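Local structure of adhesin LabA (Helicobacter pylori, 6GMM) at residues 135-140 with 196-201; 70-75 with 240-245; 107-112 with 331-336; 317-322 with 352-357; 182-185 with 189-192. The protein probably binds LacdiNAc-containing glycans of the human gastric mucosa through its exodomain, serving the bacterium as a lectin-like adhesin. All coordinates share one frame; numbering follows the deposited sequence.

Interaction 1: residues 135-140 with 196-201; sequences NKAYQI and STIITT
Tyr138 meets Ile198 at the root of its side chain, not with its ring: the CD1 methyl of Ile198 lies 4.0 Å from Tyr138 CA and 4.3 Å from Tyr138 CB, while the ring leads off elsewhere. That ring has the amide nitrogen NE2 of Gln139 in its plane, at the edge. Trp73 of helix 57-76 meets it edge-to-face, and Tyr138 OH is hydrogen-bonded to Gln74 of the same helix. The neighbouring amide is held too, since Gln139 NE2 gives a nearly straight bond (3.0 Å, 173°) to Asn135 OD1, in the plane of its own amide but tilted from that of the Asn135 carbonyl.

The helices that meet here, 128-145 and 188-205, run roughly antiparallel, and the axes of the two segments come within 8.6 Å. The small side chain of Ala137 lies at the closest backbone pair, Ala137 and Ile198. Its CB touches Ile198 CG1 at 3.8 Å and Thr197 CG2 at 3.9 Å. Ile198 holds CG1 beside its own backbone N and opposite the carbonyl carbon (chi1 -67°), which carries the CD1 methyl past Ala137 to the Tyr138 backbone. Thr197 offers its methyl and bonds its hydroxyl to Glu193 O, as Thr201 OG1 bonds Thr197 O (2.6 Å). Both threonine hydroxyls are thus satisfied by carbonyls of their own helix, and the interface is carried by dispersion and the burial of apolar surface.

Interaction 2: residues 70-75 with 240-245; sequences AGLWQV and NEISAI
Leu72 makes every apolar contact between the two segments, reaching three residues of helix 239-264 from helix 57-76. Its CB touches Ile245 CD1 at 3.8 Å, and its CD2 methyl lies 4.0 Å from Ile242 CG1, with the two side chains crossing at about a right angle. The other methyl, CD1, comes to 4.3 Å from Glu241 CB, so that the acidic residue takes part through its aliphatic root. Holding CG opposite the backbone N (chi1 -174°) carries it out toward helix 239-264, and the second torsion then sets CD1 and CD2 on different partners.

Such a long reach is needed because the segments, nearly antiparallel at 157°, keep their axes 11.4 Å apart. The arrangement is that of a helical bundle in which helix 188-205 packs beside both: Leu202 touches Leu72, and Ile199 touches Ile242 and Ile245.

Polar bonds do not pass between the segments. The Glu241 carboxylate turns away from Leu72, and its OE2 accepts a bond from Asn240 ND2 (3.0 Å, 146°) that arrives from well above the carboxylate plane. The same Asn240 nitrogen bonds Arg313 O. On helix 57-76, Gln74 bonds the backbone of Ala349 and Cys351, and Val75 O bonds Trp223 NE1.

Interaction 3: residues 107-112 with 331-336; sequences GGTTIT and NGHLRG
The Schellman motif that ends helix 327-330 brings Asn331 and His333 against Gly107 and Thr109, in the loop leading into strand 111-113. Gly332, with its positive phi of 79°, is the turning residue of that motif, and the two residues that flank it make the contacts.

Asn331 sets its amide against the backbone of Gly107. ND2 is 3.5 Å from Gly107 CA, while CG and OD1 of Asn331 are each 3.7 Å from that same carbon; Gly107 CA lies off the amide plane, beyond its OD1/ND2 end, nearest to ND2. Gly107 has no CB to hold the amide off. The touch is one of packing, for the polar bond of Asn331 ND2 goes back to His327 O within the preceding helix.

His333 makes the second contact, edge-on. Thr109 CG2 sits in the plane of the imidazole, 4.0 Å from His333 CE1, with the two side chains coming from opposite directions. Thr109 puts its methyl beside its own backbone N and its hydroxyl between N and the carbonyl carbon (chi1 62°), so carbon and not oxygen faces the ring. The rotation of the imidazole is fixed by other residues: ND1 is hydrogen-bonded to Glu328 OE1, and Trp347 stacks on the ring.

This surface contact joins two loop regions each tied by a disulfide, Cys83-Cys113 and Cys326-Cys351. Ile111 packs on Phe98 of the paired strand 96-98 and on Tyr131 of helix 128-145, and Arg335 touches Phe145 of that same helix.

Interaction 4: residues 317-322 with 352-357; sequences EFVKDS and AYVGET
Val319 touches Val354 and Gly355 in a small apolar contact, where the short helix 316-323 lies against the first turn of helix 354-366. A single methyl does the work: Val319 CG1 is 4.3 Å from Val354 CG1 and 4.3 Å from Gly355 CA. The backbones come near here, with Val319 CA and Gly355 CA 6.6 Å apart, since on the glycine side the methyl rests directly on main chain. The buried surface is modest, 74 Å² in all, so this is a light touch rather than a broad interface.

Each helix is irregular or beginning at this point. Segment 317-322 widens into a pi-type turn at 319-322, and the bond from Ser322 N to Phe318 O is weak. In the other segment Tyr353 occupies the N-cap position. Its carbonyl oxygen is gripped twice, by Thr357 N and by Thr357 OG1; the hydroxyl bond to Tyr353 O is 2.7 Å long and enters nearly in line with the C=O (165°).

Phe311 of helix 287-311 packs on both valines, bridging the contact, while helix 57-76 meets Val354 through Asn67 and Phe318 through Val75.

Interaction 5: residues 182-185 with 189-192; sequences IVTK and QVLL
Thr184 and Lys185 meet Val190 across a tight strand-to-helix connection, in which strand 181-185, one arm of an antiparallel two-stranded sheet with 161-165, passes through a few residues into helix 188-205.

Van der Waals contacts make up the whole of what crosses between the segments. Thr184 and Val190 approach tip to tip, with Thr184 OG1 3.5 Å from Val190 CG1 and 4.0 Å from Val190 CG2. The hydroxyl arrives there because it stands opposite the Thr184 backbone N (chi1 -170°), which puts oxygen rather than methyl toward the valine. Lys185 contributes main chain: its carbonyl oxygen is 3.5 Å from Val190 CG1, and Val190 CB and CG2 are near it as well. The branched end of the valine thus sits against two oxygens, one from a side chain and one from the backbone. Neither contact is a polar bond, as the valine offers only carbon.

Hydrogen bonds shape the surroundings instead. The Val190 backbone N is bonded to Asn187 OD1, from the link between strand and helix, and Val190 O is bonded to Gln194 NE2 in the next turn. On the strand, the backbone of Thr184 pairs with Leu162 and that of Ile182 with Phe164. The Lys185 ammonium group leads away from the helix toward Asn159 OD1, to which its bond is weak.

Apolar packing behind the contact joins it to helix 128-145, where Ile140 touches both Ile182 and Leu191. Lys185 CB comes within 4.3 Å of Val190 CG2.

In the fold
Interactions 1 and 2 are buried between helices at one end of the elongated chain, their centres about 11 Å apart, and touch where Ile199 packs on Ile242 and Ile245. Interaction 5 is about 11 Å from interaction 1 and shares helix 188-205 with it, fastening the 161-165/181-185 hairpin to the bundle. Interaction 4 stands about 11 Å from interaction 2, touching it where Glu241 meets Phe318. Interaction 3 is the outlying surface contact, linked to interaction 4 by the Arg335-Tyr353 bond. Along the chain, interaction 5 is nested within 1 and 1 within 2, whereas 3 crosses both 2 and 4. Segments far apart in sequence thereby meet in the same helical region.

Interaction 1: residues 135-140 with 196-201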
# COMPACT_ATOMS: atom_id res chain seq x y z
N ASN A 135 1.07 -18.07 18.35
CA ASN A 135 1.98 -17.51 19.37
C ASN A 135 3.38 -17.19 18.83
O ASN A 135 3.92 -16.14 19.20
CB ASN A 135 2.12 -18.41 20.59
CG ASN A 135 2.97 -17.77 21.67
OD1 ASN A 135 2.60 -16.71 22.23
ND2 ASN A 135 4.19 -18.32 21.87
N LYS A 136 3.97 -18.11 18.01
CA LYS A 136 5.33 -17.95 17.49
C LYS A 136 5.36 -16.72 16.63
O LYS A 136 6.23 -15.87 16.80
CB LYS A 136 5.79 -19.20 16.71
CG LYS A 136 7.22 -19.13 16.18
CD LYS A 136 7.68 -20.49 15.67
CE LYS A 136 9.05 -20.44 15.05
NZ LYS A 136 9.61 -21.80 14.83
N ALA A 137 4.36 -16.60 15.74
CA ALA A 137 4.19 -15.46 14.86
C ALA A 137 4.08 -14.16 15.68
O ALA A 137 4.82 -13.22 15.42
CB ALA A 137 2.96 -15.66 14.00
N TYR A 138 3.20 -14.15 16.71
CA TYR A 138 2.99 -13.00 17.58
C TYR A 138 4.30 -12.58 18.29
O TYR A 138 4.61 -11.39 18.35
CB TYR A 138 1.88 -13.32 18.61
CG TYR A 138 1.69 -12.28 19.69
CD1 TYR A 138 0.89 -11.16 19.48
CD2 TYR A 138 2.27 -12.44 20.94
CE1 TYR A 138 0.66 -10.24 20.50
CE2 TYR A 138 2.08 -11.50 21.95
CZ TYR A 138 1.26 -10.41 21.73
OH TYR A 138 1.06 -9.50 22.74
N GLN A 139 5.05 -13.56 18.80
CA GLN A 139 6.30 -13.30 19.51
C GLN A 139 7.34 -12.68 18.62
O GLN A 139 8.05 -11.80 19.09
CB GLN A 139 6.85 -14.53 20.27
CG GLN A 139 5.95 -15.11 21.34
CD GLN A 139 5.56 -14.19 22.46
OE1 GLN A 139 6.31 -13.28 22.85
NE2 GLN A 139 4.39 -14.44 23.03
N ILE A 140 7.41 -13.09 17.33
CA ILE A 140 8.37 -12.50 16.37
C ILE A 140 8.03 -11.04 16.11
O ILE A 140 8.93 -10.19 16.10
CB ILE A 140 8.54 -13.34 15.06
CG1 ILE A 140 9.24 -14.69 15.38
CG2 ILE A 140 9.35 -12.55 14.04
CD1 ILE A 140 9.20 -15.84 14.26
N SER A 196 0.43 -12.71 8.65
CA SER A 196 -0.50 -13.56 7.88
C SER A 196 -0.77 -14.85 8.58
O SER A 196 -1.89 -15.33 8.54
CB SER A 196 0.01 -13.80 6.46
OG SER A 196 -0.98 -14.46 5.70
N THR A 197 0.25 -15.41 9.27
CA THR A 197 0.13 -16.63 10.04
C THR A 197 -0.91 -16.46 11.13
O THR A 197 -1.73 -17.36 11.32
CB THR A 197 1.49 -17.05 10.60
OG1 THR A 197 2.33 -17.42 9.50
CG2 THR A 197 1.38 -18.24 11.58
N ILE A 198 -0.86 -15.34 11.87
CA ILE A 198 -1.83 -15.05 12.93
C ILE A 198 -3.27 -15.16 12.39
O ILE A 198 -3.99 -16.02 12.83
CB ILE A 198 -1.60 -13.66 13.57
CG1 ILE A 198 -0.27 -13.62 14.37
CG2 ILE A 198 -2.82 -13.26 14.44
CD1 ILE A 198 0.12 -12.22 14.84
N ILE A 199 -3.63 -14.33 11.39
CA ILE A 199 -4.96 -14.21 10.80
C ILE A 199 -5.36 -15.46 10.03
O ILE A 199 -6.48 -15.95 10.24
CB ILE A 199 -5.10 -12.90 9.94
CG1 ILE A 199 -4.45 -11.67 10.64
CG2 ILE A 199 -6.56 -12.61 9.58
CD1 ILE A 199 -5.18 -11.11 11.93
N THR A 200 -4.47 -16.00 9.17
CA THR A 200 -4.78 -17.22 8.41
C THR A 200 -5.08 -18.38 9.37
O THR A 200 -6.14 -19.00 9.21
CB THR A 200 -3.72 -17.53 7.36
OG1 THR A 200 -3.52 -16.35 6.58
CG2 THR A 200 -4.13 -18.66 6.44
N THR A 201 -4.20 -18.62 10.41
CA THR A 201 -4.41 -19.71 11.39
C THR A 201 -5.70 -19.48 12.18
O THR A 201 -6.48 -20.43 12.32
CB THR A 201 -3.17 -19.96 12.28
OG1 THR A 201 -1.97 -19.92 11.49
CG2 THR A 201 -3.24 -21.28 12.97

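Interaction 2: residues 70-75 with 240-245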
# COMPACT_ATOMS: atom_id res chain seq x y z
N ALA A 70 -1.47 -8.09 15.25
CA ALA A 70 -1.16 -8.34 16.66
C ALA A 70 -2.33 -7.87 17.54
O ALA A 70 -2.69 -8.57 18.49
CB ALA A 70 0.13 -7.63 17.06
N GLY A 71 -2.89 -6.72 17.24
CA GLY A 71 -4.01 -6.15 17.98
C GLY A 71 -5.25 -7.04 17.98
O GLY A 71 -5.89 -7.16 19.03
N LEU A 72 -5.63 -7.66 16.82
CA LEU A 72 -6.81 -8.54 16.79
C LEU A 72 -6.57 -9.68 17.79
O LEU A 72 -7.39 -9.88 18.68
CB LEU A 72 -7.17 -9.09 15.39
CG LEU A 72 -8.50 -9.91 15.28
CD1 LEU A 72 -9.72 -9.01 15.37
CD2 LEU A 72 -8.57 -10.68 13.95
N TRP A 73 -5.40 -10.33 17.69
CA TRP A 73 -4.99 -11.42 18.55
C TRP A 73 -5.00 -10.99 20.00
O TRP A 73 -5.59 -11.70 20.81
CB TRP A 73 -3.61 -11.94 18.14
CG TRP A 73 -3.08 -13.04 19.02
CD1 TRP A 73 -1.96 -13.00 19.79
CD2 TRP A 73 -3.67 -14.33 19.24
NE1 TRP A 73 -1.78 -14.21 20.43
CE2 TRP A 73 -2.81 -15.04 20.11
CE3 TRP A 73 -4.80 -15.00 18.71
CZ2 TRP A 73 -3.08 -16.35 20.53
CZ3 TRP A 73 -5.05 -16.30 19.12
CH2 TRP A 73 -4.22 -16.95 20.04
N GLN A 74 -4.42 -9.82 20.33
CA GLN A 74 -4.44 -9.34 21.71
C GLN A 74 -5.84 -9.06 22.24
O GLN A 74 -6.09 -9.31 23.41
CB GLN A 74 -3.60 -8.07 21.90
CG GLN A 74 -2.10 -8.32 21.89
CD GLN A 74 -1.31 -7.05 21.66
OE1 GLN A 74 -1.84 -5.99 21.35
NE2 GLN A 74 -0.01 -7.13 21.83
N VAL A 75 -6.71 -8.51 21.43
CA VAL A 75 -8.03 -8.13 21.91
C VAL A 75 -9.03 -9.31 22.00
O VAL A 75 -10.00 -9.19 22.77
CB VAL A 75 -8.62 -6.92 21.11
CG1 VAL A 75 -9.39 -7.37 19.87
CG2 VAL A 75 -9.49 -6.05 22.02
N ASN A 240 -15.63 -9.58 9.16
CA ASN A 240 -15.29 -8.27 8.58
C ASN A 240 -13.86 -7.86 8.93
O ASN A 240 -13.10 -7.52 8.04
CB ASN A 240 -16.30 -7.22 9.05
CG ASN A 240 -16.00 -5.82 8.60
OD1 ASN A 240 -16.40 -5.40 7.53
ND2 ASN A 240 -15.29 -5.06 9.43
N GLU A 241 -13.49 -7.94 10.22
CA GLU A 241 -12.18 -7.56 10.75
C GLU A 241 -11.07 -8.44 10.23
O GLU A 241 -10.03 -7.91 9.84
CB GLU A 241 -12.19 -7.47 12.27
CG GLU A 241 -13.10 -6.38 12.82
CD GLU A 241 -14.60 -6.58 12.61
OE1 GLU A 241 -15.06 -7.74 12.60
OE2 GLU A 241 -15.30 -5.56 12.43
N ILE A 242 -11.29 -9.76 10.15
CA ILE A 242 -10.32 -10.70 9.56
C ILE A 242 -10.12 -10.31 8.07
O ILE A 242 -8.99 -10.20 7.61
CB ILE A 242 -10.83 -12.16 9.71
CG1 ILE A 242 -10.80 -12.62 11.20
CG2 ILE A 242 -10.08 -13.14 8.79
CD1 ILE A 242 -11.74 -13.78 11.49
N SER A 243 -11.23 -10.09 7.34
CA SER A 243 -11.15 -9.75 5.93
C SER A 243 -10.34 -8.47 5.69
O SER A 243 -9.39 -8.50 4.89
CB SER A 243 -12.54 -9.67 5.29
OG SER A 243 -12.44 -9.46 3.89
N ALA A 244 -10.65 -7.39 6.44
CA ALA A 244 -9.97 -6.10 6.34
C ALA A 244 -8.49 -6.26 6.62
O ALA A 244 -7.67 -5.66 5.94
CB ALA A 244 -10.56 -5.11 7.32
N ILE A 245 -8.14 -7.09 7.60
CA ILE A 245 -6.74 -7.24 7.97
C ILE A 245 -5.97 -8.04 6.93
O ILE A 245 -4.82 -7.69 6.63
CB ILE A 245 -6.58 -7.79 9.42
CG1 ILE A 245 -7.23 -6.82 10.45
CG2 ILE A 245 -5.09 -8.02 9.72
CD1 ILE A 245 -7.29 -7.35 11.96

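Interaction 3: residues 107-112 with 331-336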
# COMPACT_ATOMS: atom_id res chain seq x y z
N GLY A 107 -4.97 -10.10 33.77
CA GLY A 107 -3.59 -9.67 33.68
C GLY A 107 -2.60 -10.81 33.54
O GLY A 107 -1.39 -10.59 33.60
N GLY A 108 -3.12 -12.02 33.37
CA GLY A 108 -2.29 -13.20 33.18
C GLY A 108 -1.65 -13.20 31.82
O GLY A 108 -2.32 -12.88 30.83
N THR A 109 -0.32 -13.47 31.76
CA THR A 109 0.49 -13.52 30.52
C THR A 109 1.04 -14.95 30.26
O THR A 109 1.88 -15.12 29.40
CB THR A 109 1.61 -12.46 30.53
OG1 THR A 109 2.51 -12.70 31.62
CG2 THR A 109 1.08 -11.02 30.56
N THR A 110 0.59 -15.96 31.02
CA THR A 110 1.04 -17.36 30.84
C THR A 110 -0.20 -18.23 30.66
O THR A 110 -1.17 -18.09 31.41
CB THR A 110 1.93 -17.84 32.00
OG1 THR A 110 2.90 -16.83 32.31
CG2 THR A 110 2.65 -19.18 31.69
N ILE A 111 -0.16 -19.09 29.64
CA ILE A 111 -1.27 -19.97 29.31
C ILE A 111 -0.79 -21.41 29.12
O ILE A 111 0.28 -21.63 28.54
CB ILE A 111 -2.03 -19.44 28.05
CG1 ILE A 111 -3.46 -19.99 27.99
CG2 ILE A 111 -1.28 -19.74 26.75
CD1 ILE A 111 -4.44 -19.18 27.17
N THR A 112 -1.59 -22.36 29.60
CA THR A 112 -1.33 -23.77 29.37
C THR A 112 -2.46 -24.29 28.49
O THR A 112 -3.64 -24.10 28.81
CB THR A 112 -1.13 -24.54 30.71
OG1 THR A 112 0.08 -24.09 31.33
CG2 THR A 112 -1.06 -26.04 30.51
N ASN A 331 -3.51 -3.23 31.74
CA ASN A 331 -2.47 -3.73 32.63
C ASN A 331 -1.15 -2.93 32.58
O ASN A 331 -0.20 -3.29 33.28
CB ASN A 331 -2.25 -5.21 32.39
CG ASN A 331 -3.33 -6.01 33.06
OD1 ASN A 331 -3.41 -6.07 34.29
ND2 ASN A 331 -4.24 -6.58 32.27
N GLY A 332 -1.12 -1.83 31.83
CA GLY A 332 0.04 -0.94 31.78
C GLY A 332 1.20 -1.39 30.90
O GLY A 332 2.33 -0.95 31.11
N HIS A 333 0.92 -2.22 29.90
CA HIS A 333 1.95 -2.64 28.96
C HIS A 333 2.01 -1.62 27.81
O HIS A 333 1.13 -1.58 26.96
CB HIS A 333 1.66 -4.04 28.41
CG HIS A 333 1.69 -5.11 29.45
ND1 HIS A 333 1.41 -6.42 29.12
CD2 HIS A 333 1.98 -5.04 30.77
CE1 HIS A 333 1.52 -7.10 30.25
NE2 HIS A 333 1.86 -6.31 31.27
N LEU A 334 3.03 -0.75 27.83
CA LEU A 334 3.28 0.26 26.80
C LEU A 334 4.75 0.20 26.39
O LEU A 334 5.51 -0.62 26.92
CB LEU A 334 2.96 1.68 27.33
CG LEU A 334 1.51 2.05 27.63
CD1 LEU A 334 1.41 3.49 28.06
CD2 LEU A 334 0.61 1.82 26.46
N ARG A 335 5.17 1.09 25.48
CA ARG A 335 6.55 1.18 25.01
C ARG A 335 7.43 1.89 26.05
O ARG A 335 6.91 2.64 26.88
CB ARG A 335 6.61 1.92 23.67
CG ARG A 335 5.94 1.17 22.52
CD ARG A 335 5.64 2.08 21.33
NE ARG A 335 5.19 1.26 20.21
CZ ARG A 335 4.64 1.72 19.09
NH1 ARG A 335 4.42 3.02 18.94
NH2 ARG A 335 4.30 0.88 18.12
N GLY A 336 8.74 1.63 25.98
CA GLY A 336 9.79 2.21 26.83
C GLY A 336 9.44 2.49 28.27
O GLY A 336 9.08 3.61 28.62

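Interaction 4: residues 317-322 with 352-357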
# COMPACT_ATOMS: atom_id res chain seq x y z
N GLU A 317 -15.93 2.32 16.53
CA GLU A 317 -16.16 1.94 17.94
C GLU A 317 -15.25 0.81 18.38
O GLU A 317 -14.90 0.73 19.55
CB GLU A 317 -17.63 1.54 18.23
CG GLU A 317 -18.68 2.50 17.69
CD GLU A 317 -18.88 2.45 16.18
OE1 GLU A 317 -19.36 1.40 15.68
OE2 GLU A 317 -18.52 3.43 15.50
N PHE A 318 -14.92 -0.11 17.47
CA PHE A 318 -14.05 -1.24 17.77
C PHE A 318 -12.60 -0.73 17.88
O PHE A 318 -11.82 -1.26 18.66
CB PHE A 318 -14.18 -2.34 16.70
CG PHE A 318 -13.32 -3.56 16.96
CD1 PHE A 318 -13.50 -4.34 18.11
CD2 PHE A 318 -12.31 -3.92 16.08
CE1 PHE A 318 -12.71 -5.46 18.34
CE2 PHE A 318 -11.51 -5.04 16.32
CZ PHE A 318 -11.72 -5.81 17.44
N VAL A 319 -12.25 0.28 17.11
CA VAL A 319 -10.89 0.82 17.17
C VAL A 319 -10.71 1.64 18.46
O VAL A 319 -9.80 1.33 19.22
CB VAL A 319 -10.47 1.59 15.89
CG1 VAL A 319 -9.03 2.11 16.01
CG2 VAL A 319 -10.60 0.70 14.65
N LYS A 320 -11.62 2.61 18.73
CA LYS A 320 -11.52 3.47 19.91
C LYS A 320 -11.97 2.82 21.22
O LYS A 320 -11.30 3.05 22.23
CB LYS A 320 -12.21 4.84 19.69
CG LYS A 320 -13.73 4.84 19.53
N ASP A 321 -13.08 2.05 21.24
CA ASP A 321 -13.63 1.51 22.49
C ASP A 321 -13.38 0.01 22.75
O ASP A 321 -13.97 -0.56 23.66
CB ASP A 321 -15.12 1.84 22.59
CG ASP A 321 -15.41 3.32 22.58
OD1 ASP A 321 -14.69 4.07 23.27
OD2 ASP A 321 -16.35 3.73 21.89
N SER A 322 -12.47 -0.61 22.01
CA SER A 322 -12.06 -1.98 22.25
C SER A 322 -10.56 -2.08 22.08
O SER A 322 -9.90 -2.41 23.05
CB SER A 322 -12.82 -2.98 21.38
OG SER A 322 -14.15 -3.16 21.85
N ALA A 352 -2.64 -1.17 21.42
CA ALA A 352 -2.32 0.08 22.11
C ALA A 352 -1.93 1.19 21.12
O ALA A 352 -2.07 2.39 21.43
CB ALA A 352 -1.15 -0.15 23.05
N TYR A 353 -1.38 0.80 19.96
CA TYR A 353 -0.87 1.74 18.96
C TYR A 353 -1.54 1.62 17.59
O TYR A 353 -0.99 2.13 16.63
CB TYR A 353 0.67 1.57 18.85
CG TYR A 353 1.35 1.79 20.18
CD1 TYR A 353 1.56 3.07 20.67
CD2 TYR A 353 1.74 0.72 20.97
CE1 TYR A 353 2.14 3.28 21.92
CE2 TYR A 353 2.30 0.91 22.24
CZ TYR A 353 2.50 2.20 22.71
OH TYR A 353 3.08 2.43 23.93
N VAL A 354 -2.71 0.98 17.49
CA VAL A 354 -3.40 0.84 16.19
C VAL A 354 -3.94 2.20 15.72
O VAL A 354 -3.67 2.61 14.58
CB VAL A 354 -4.47 -0.28 16.22
CG1 VAL A 354 -5.46 -0.16 15.07
CG2 VAL A 354 -3.82 -1.66 16.22
N GLY A 355 -4.64 2.89 16.62
CA GLY A 355 -5.26 4.20 16.39
C GLY A 355 -4.33 5.31 15.95
O GLY A 355 -4.66 6.07 15.04
N GLU A 356 -3.16 5.43 16.59
CA GLU A 356 -2.16 6.43 16.24
C GLU A 356 -1.44 6.06 14.94
O GLU A 356 -1.04 6.95 14.19
CB GLU A 356 -1.17 6.70 17.39
CG GLU A 356 -0.26 5.53 17.76
CD GLU A 356 0.98 5.88 18.56
OE1 GLU A 356 2.09 5.84 17.97
OE2 GLU A 356 0.86 6.15 19.78
N THR A 357 -1.29 4.75 14.65
CA THR A 357 -0.61 4.35 13.41
C THR A 357 -1.46 4.72 12.17
O THR A 357 -0.89 5.24 11.21
CB THR A 357 -0.17 2.88 13.45
OG1 THR A 357 0.68 2.71 14.60
CG2 THR A 357 0.58 2.46 12.18

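Interaction 5: residues 182-185 with 189-192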
# COMPACT_ATOMS: atom_id res chain seq x y z
N ILE A 182 14.87 -18.70 17.94
CA ILE A 182 14.50 -18.19 16.62
C ILE A 182 15.62 -17.36 16.04
O ILE A 182 16.16 -16.47 16.71
CB ILE A 182 13.16 -17.41 16.69
CG1 ILE A 182 12.00 -18.33 17.12
CG2 ILE A 182 12.83 -16.70 15.39
CD1 ILE A 182 11.40 -17.92 18.36
N VAL A 183 16.01 -17.69 14.80
CA VAL A 183 17.01 -16.95 14.03
C VAL A 183 16.34 -16.60 12.71
O VAL A 183 16.06 -17.50 11.92
CB VAL A 183 18.36 -17.68 13.83
CG1 VAL A 183 19.39 -16.73 13.24
CG2 VAL A 183 18.87 -18.27 15.14
N THR A 184 15.99 -15.32 12.54
CA THR A 184 15.33 -14.78 11.34
C THR A 184 15.76 -13.33 11.08
O THR A 184 16.73 -12.86 11.70
CB THR A 184 13.79 -14.98 11.42
OG1 THR A 184 13.23 -14.67 10.14
CG2 THR A 184 13.13 -14.13 12.52
N LYS A 185 15.09 -12.63 10.13
CA LYS A 185 15.41 -11.23 9.80
C LYS A 185 14.31 -10.29 10.33
O LYS A 185 13.12 -10.64 10.32
CB LYS A 185 15.62 -11.01 8.27
CG LYS A 185 16.70 -11.86 7.58
CD LYS A 185 18.12 -11.47 7.96
CE LYS A 185 19.14 -12.37 7.30
NZ LYS A 185 20.48 -12.24 7.95
N GLN A 189 9.23 -8.26 5.00
CA GLN A 189 8.76 -9.47 4.32
C GLN A 189 8.42 -10.55 5.34
O GLN A 189 7.32 -11.13 5.30
CB GLN A 189 9.82 -9.99 3.35
CG GLN A 189 9.27 -10.51 2.04
CD GLN A 189 10.38 -10.98 1.13
OE1 GLN A 189 11.46 -10.38 1.04
NE2 GLN A 189 10.12 -12.06 0.42
N VAL A 190 9.36 -10.79 6.27
CA VAL A 190 9.24 -11.77 7.37
C VAL A 190 8.06 -11.39 8.27
O VAL A 190 7.20 -12.24 8.53
CB VAL A 190 10.57 -11.85 8.16
CG1 VAL A 190 10.44 -12.67 9.44
CG2 VAL A 190 11.69 -12.40 7.28
N LEU A 191 8.02 -10.14 8.74
CA LEU A 191 6.97 -9.64 9.64
C LEU A 191 5.58 -9.72 9.05
O LEU A 191 4.67 -10.18 9.74
CB LEU A 191 7.29 -8.22 10.13
CG LEU A 191 8.61 -8.13 10.88
CD1 LEU A 191 8.94 -6.72 11.24
CD2 LEU A 191 8.64 -9.06 12.09
N LEU A 192 5.41 -9.36 7.78
CA LEU A 192 4.11 -9.48 7.12
C LEU A 192 3.66 -10.94 6.99
O LEU A 192 2.45 -11.21 7.05
CB LEU A 192 4.09 -8.78 5.76
CG LEU A 192 4.03 -7.26 5.85
CD1 LEU A 192 4.38 -6.65 4.56
CD2 LEU A 192 2.63 -6.76 6.33